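Local atomic coordinates of ketol-acid reductoisomerase (NAD(+)) (uncultured archaeon GZfos26G2, PDB entry 4XDY), a protein that rearranges (S)-2-acetolactate by a magnesium-dependent methyl migration and reduces the product with NADH, a step in branched-chain amino acid biosynthesis. Residues I19-Y24 with A30-L35. Sequence-based numbering, arbitrary orientation.
With NAI (1,4-dihydronicotinamide adenine dinucleotide), chain E.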
ATOM      1  N   ILE A  19      -8.031  29.894  14.231  1.00 27.56           N
ATOM      2  CA  ILE A  19      -8.735  28.879  13.420  1.00 26.65           C
ATOM      3  C   ILE A  19      -9.662  28.083  14.350  1.00 22.31           C
ATOM      4  O   ILE A  19      -9.167  27.422  15.320  1.00 24.68           O
ATOM      5  CB  ILE A  19      -7.755  27.853  12.798  1.00 25.94           C
ATOM      6  CG1 ILE A  19      -6.483  28.484  12.200  1.00 31.09           C
ATOM      7  CG2 ILE A  19      -8.543  26.884  11.845  1.00 26.08           C
ATOM      8  CD1 ILE A  19      -6.787  29.443  11.149  1.00 33.43           C
ATOM      9  N   ALA A  20     -10.939  28.133  14.051  1.00 23.13           N
ATOM     10  CA  ALA A  20     -11.945  27.301  14.712  1.00 24.97           C
ATOM     11  C   ALA A  20     -12.123  26.023  13.900  1.00 23.08           C
ATOM     12  O   ALA A  20     -12.637  26.076  12.793  1.00 24.86           O
ATOM     13  CB  ALA A  20     -13.250  28.034  14.816  1.00 25.16           C
ATOM     14  N   VAL A  21     -11.647  24.929  14.448  1.00 21.87           N
ATOM     15  CA  VAL A  21     -11.770  23.600  13.782  1.00 23.27           C
ATOM     16  C   VAL A  21     -13.037  22.947  14.286  1.00 23.27           C
ATOM     17  O   VAL A  21     -13.111  22.622  15.477  1.00 23.90           O
ATOM     18  CB  VAL A  21     -10.550  22.733  14.026  1.00 23.40           C
ATOM     19  CG1 VAL A  21     -10.783  21.297  13.519  1.00 25.10           C
ATOM     20  CG2 VAL A  21      -9.301  23.341  13.362  1.00 28.15           C
ATOM     21  N   MET A  22     -14.026  22.809  13.396  1.00 22.21           N
ATOM     22  CA  MET A  22     -15.292  22.180  13.707  1.00 23.40           C
ATOM     23  C   MET A  22     -15.215  20.665  13.436  1.00 22.02           C
ATOM     24  O   MET A  22     -15.108  20.253  12.301  1.00 20.92           O
ATOM     25  CB  MET A  22     -16.414  22.785  12.921  1.00 22.31           C
ATOM     26  CG  MET A  22     -16.436  24.331  12.858  1.00 27.89           C
ATOM     27  SD  MET A  22     -16.486  24.975  14.547  1.00 26.46           S
ATOM     28  CE  MET A  22     -17.147  26.596  14.182  1.00 28.96           C
ATOM     29  N   GLY A  23     -15.396  19.867  14.471  1.00 22.03           N
ATOM     30  CA  GLY A  23     -15.211  18.406  14.389  1.00 22.21           C
ATOM     31  C   GLY A  23     -13.852  17.930  14.676  1.00 21.85           C
ATOM     32  O   GLY A  23     -12.939  18.193  13.908  1.00 25.73           O
ATOM     33  N   TYR A  24     -13.654  17.159  15.745  1.00 22.25           N
ATOM     34  CA  TYR A  24     -12.385  16.635  16.073  1.00 22.30           C
ATOM     35  C   TYR A  24     -12.308  15.154  15.781  1.00 23.19           C
ATOM     36  O   TYR A  24     -12.025  14.398  16.698  1.00 24.63           O
ATOM     37  CB  TYR A  24     -12.082  16.889  17.593  1.00 23.88           C
ATOM     38  CG  TYR A  24     -10.684  16.771  18.091  1.00 22.22           C
ATOM     39  CD1 TYR A  24      -9.750  17.769  17.885  1.00 21.92           C
ATOM     40  CD2 TYR A  24     -10.293  15.699  18.883  1.00 23.21           C
ATOM     41  CE1 TYR A  24      -8.466  17.692  18.359  1.00 23.72           C
ATOM     42  CE2 TYR A  24      -8.993  15.601  19.383  1.00 25.78           C
ATOM     43  CZ  TYR A  24      -8.076  16.636  19.156  1.00 25.97           C
ATOM     44  OH  TYR A  24      -6.778  16.587  19.591  1.00 25.03           O
ATOM     45  N   ALA A  30      -6.095  15.515  13.380  1.00 22.44           N
ATOM     46  CA  ALA A  30      -4.810  15.706  12.714  1.00 22.04           C
ATOM     47  C   ALA A  30      -4.528  17.170  12.452  1.00 21.59           C
ATOM     48  O   ALA A  30      -3.409  17.645  12.763  1.00 22.53           O
ATOM     49  CB  ALA A  30      -4.800  14.954  11.394  1.00 23.28           C
ATOM     50  N   GLN A  31      -5.484  17.857  11.854  1.00 21.24           N
ATOM     51  CA  GLN A  31      -5.244  19.228  11.388  1.00 21.28           C
ATOM     52  C   GLN A  31      -5.060  20.185  12.604  1.00 22.86           C
ATOM     53  O   GLN A  31      -4.143  21.026  12.620  1.00 23.33           O
ATOM     54  CB  GLN A  31      -6.279  19.743  10.450  1.00 21.77           C
ATOM     55  CG  GLN A  31      -6.245  18.952   9.142  1.00 22.31           C
ATOM     56  CD  GLN A  31      -7.069  19.544   7.997  1.00 22.64           C
ATOM     57  OE1 GLN A  31      -7.709  18.829   7.206  1.00 23.83           O
ATOM     58  NE2 GLN A  31      -7.115  20.801   7.949  1.00 19.06           N
ATOM     59  N   ALA A  32      -5.937  20.068  13.555  1.00 21.62           N
ATOM     60  CA  ALA A  32      -5.804  20.851  14.786  1.00 23.54           C
ATOM     61  C   ALA A  32      -4.448  20.717  15.481  1.00 26.07           C
ATOM     62  O   ALA A  32      -3.850  21.724  15.911  1.00 26.74           O
ATOM     63  CB  ALA A  32      -6.981  20.570  15.726  1.00 25.19           C
ATOM     64  N   ASN A  33      -3.940  19.504  15.593  1.00 25.43           N
ATOM     65  CA  ASN A  33      -2.695  19.289  16.242  1.00 27.02           C
ATOM     66  C   ASN A  33      -1.516  19.714  15.427  1.00 28.70           C
ATOM     67  O   ASN A  33      -0.532  20.184  15.983  1.00 27.73           O
ATOM     68  CB  ASN A  33      -2.559  17.848  16.670  1.00 25.93           C
ATOM     69  CG  ASN A  33      -3.357  17.561  17.945  1.00 27.90           C
ATOM     70  OD1 ASN A  33      -2.922  17.949  19.032  1.00 26.41           O
ATOM     71  ND2 ASN A  33      -4.575  16.993  17.817  1.00 24.88           N
ATOM     72  N   CYS A  34      -1.583  19.601  14.090  1.00 23.39           N
ATOM     73  CA  CYS A  34      -0.476  20.096  13.279  1.00 24.03           C
ATOM     74  C   CYS A  34      -0.424  21.638  13.347  1.00 24.70           C
ATOM     75  O   CYS A  34       0.673  22.214  13.419  1.00 25.61           O
ATOM     76  CB  CYS A  34      -0.574  19.588  11.815  1.00 24.39           C
ATOM     77  SG  CYS A  34      -0.400  17.781  11.708  1.00 25.44           S
ATOM     78  N   LEU A  35      -1.589  22.265  13.287  1.00 24.44           N
ATOM     79  CA  LEU A  35      -1.694  23.698  13.364  1.00 26.25           C
ATOM     80  C   LEU A  35      -1.177  24.197  14.749  1.00 27.48           C
ATOM     81  O   LEU A  35      -0.354  25.118  14.820  1.00 27.28           O
ATOM     82  CB  LEU A  35      -3.096  24.174  13.161  1.00 24.65           C
ATOM     83  CG  LEU A  35      -3.615  24.146  11.697  1.00 27.20           C
ATOM     84  CD1 LEU A  35      -5.153  24.307  11.696  1.00 24.48           C
ATOM     85  CD2 LEU A  35      -3.000  25.214  10.826  1.00 25.07           C
TER
HETATM   86  PA  NAI E 403     -15.488  12.523  11.062  1.00 22.31           P
HETATM   87  O1A NAI E 403     -16.498  11.523  10.480  1.00 23.40           O
HETATM   88  O2A NAI E 403     -14.252  12.037  11.684  1.00 22.92           O
HETATM   89  O5B NAI E 403     -16.368  13.537  11.953  1.00 24.26           O
HETATM   90  C5B NAI E 403     -15.707  14.557  12.756  1.00 24.35           C
HETATM   91  C4B NAI E 403     -16.436  14.650  14.131  1.00 25.09           C
HETATM   92  O4B NAI E 403     -17.731  15.162  13.832  1.00 24.90           O
HETATM   93  C3B NAI E 403     -16.698  13.338  14.916  1.00 23.72           C
HETATM   94  O3B NAI E 403     -15.473  12.956  15.543  1.00 25.97           O
HETATM   95  C2B NAI E 403     -17.833  13.739  15.835  1.00 27.28           C
HETATM   96  O2B NAI E 403     -17.271  14.282  17.032  1.00 26.19           O
HETATM   97  C1B NAI E 403     -18.530  14.842  15.000  1.00 29.12           C
HETATM   98  N9A NAI E 403     -19.835  14.401  14.537  1.00 27.03           N
HETATM   99  C8A NAI E 403     -20.064  13.156  13.940  1.00 27.60           C
HETATM  100  N7A NAI E 403     -21.352  13.054  13.638  1.00 26.31           N
HETATM  101  C5A NAI E 403     -21.950  14.197  14.064  1.00 26.91           C
HETATM  102  C6A NAI E 403     -23.311  14.700  14.081  1.00 26.53           C
HETATM  103  N6A NAI E 403     -24.333  13.984  13.594  1.00 31.57           N
HETATM  104  N1A NAI E 403     -23.565  15.948  14.555  1.00 29.96           N
HETATM  105  C2A NAI E 403     -22.571  16.696  15.079  1.00 27.80           C
HETATM  106  N3A NAI E 403     -21.302  16.331  15.113  1.00 26.65           N
HETATM  107  C4A NAI E 403     -20.938  15.085  14.635  1.00 26.83           C
HETATM  108  O3  NAI E 403     -15.089  13.563   9.791  1.00 22.54           O
HETATM  109  PN  NAI E 403     -13.779  13.305   8.796  1.00 23.26           P
HETATM  110  O1N NAI E 403     -13.839  11.911   8.205  1.00 23.02           O
HETATM  111  O2N NAI E 403     -12.599  13.710   9.574  1.00 19.33           O
HETATM  112  O5D NAI E 403     -14.261  14.270   7.638  1.00 21.81           O
HETATM  113  C5D NAI E 403     -14.116  15.718   7.821  1.00 22.16           C
HETATM  114  C4D NAI E 403     -14.033  16.457   6.437  1.00 21.21           C
HETATM  115  O4D NAI E 403     -12.731  16.085   5.943  1.00 21.51           O
HETATM  116  C3D NAI E 403     -15.009  15.994   5.372  1.00 20.57           C
HETATM  117  O3D NAI E 403     -15.368  17.092   4.526  1.00 19.39           O
HETATM  118  C2D NAI E 403     -14.253  14.929   4.543  1.00 20.24           C
HETATM  119  O2D NAI E 403     -14.722  14.700   3.217  1.00 19.19           O
HETATM  120  C1D NAI E 403     -12.857  15.515   4.584  1.00 23.42           C
HETATM  121  N1N NAI E 403     -11.704  14.628   4.392  1.00 20.72           N
HETATM  122  C2N NAI E 403     -11.571  13.560   5.207  1.00 23.74           C
HETATM  123  C3N NAI E 403     -10.515  12.727   5.093  1.00 20.94           C
HETATM  124  C7N NAI E 403     -10.353  11.668   6.041  1.00 23.75           C
HETATM  125  O7N NAI E 403     -11.255  11.131   6.756  1.00 27.39           O
HETATM  126  N7N NAI E 403      -9.099  11.417   6.321  1.00 20.89           N
HETATM  127  C4N NAI E 403      -9.517  13.020   4.086  1.00 24.08           C
HETATM  128  C5N NAI E 403      -9.607  14.282   3.416  1.00 24.25           C
HETATM  129  C6N NAI E 403     -10.732  15.028   3.578  1.00 22.46           C
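Val21 and Tyr24 meet Ala32 and Asn33 in the first beta-alpha-beta unit of the Rossmann domain, where strand 18-22 turns at the NAD-binding loop into helix 26-37. The backbones are nearest at Val21 and Ala32, whose CA atoms lie 6.6 Å apart. The small side chain of Ala32 is consistent with this close approach. Its CB touches Val21 CG2 at 4.3 Å. The same methyl lies at the edge of the Tyr24 ring, near the ring plane, 4.2 Å from CE1. One helical turn on, Leu35 CD1 meets Ile19 CG2 at 4.3 Å and extends the apolar packing along the strand.

The polar part of the contact is at the end of the tyrosine. With CG anti to the backbone N (chi1 -163°), the Tyr24 ring reaches back from the loop to the helix. Asn33 ND2 donates a hydrogen bond to Tyr24 OH at 2.9 Å, with an N-H...O angle of 157°. The hydroxyl lies almost in the amide plane of Asn33, while ring and amide planes are 62° apart. Asn33 ND2 is also hydrogen-bonded to the backbone O of Asp29, and Tyr24 OH to Asp64, so the buried hydroxyl has two partners. A phenylalanine in place of Tyr24 would lack the hydroxyl, and would probably leave Asp64 without this mate and Asn33 ND2 with the Asp29 carbonyl alone of these two acceptors.

Gly23 opens what is probably the glycine-rich GxGxxG motif of the Rossmann fold, and its CA is 4.0 Å from C4B of the dinucleotide. The backbone N of Tyr24 is hydrogen-bonded to the Glu46 carboxylate, which also binds the cofactor. Strand 18-22 runs parallel between strands 41-50 and 80-83. Ala32 and Leu35 also pack on strand 41-50, and Asn33 and Cys34 touch helix 138-146.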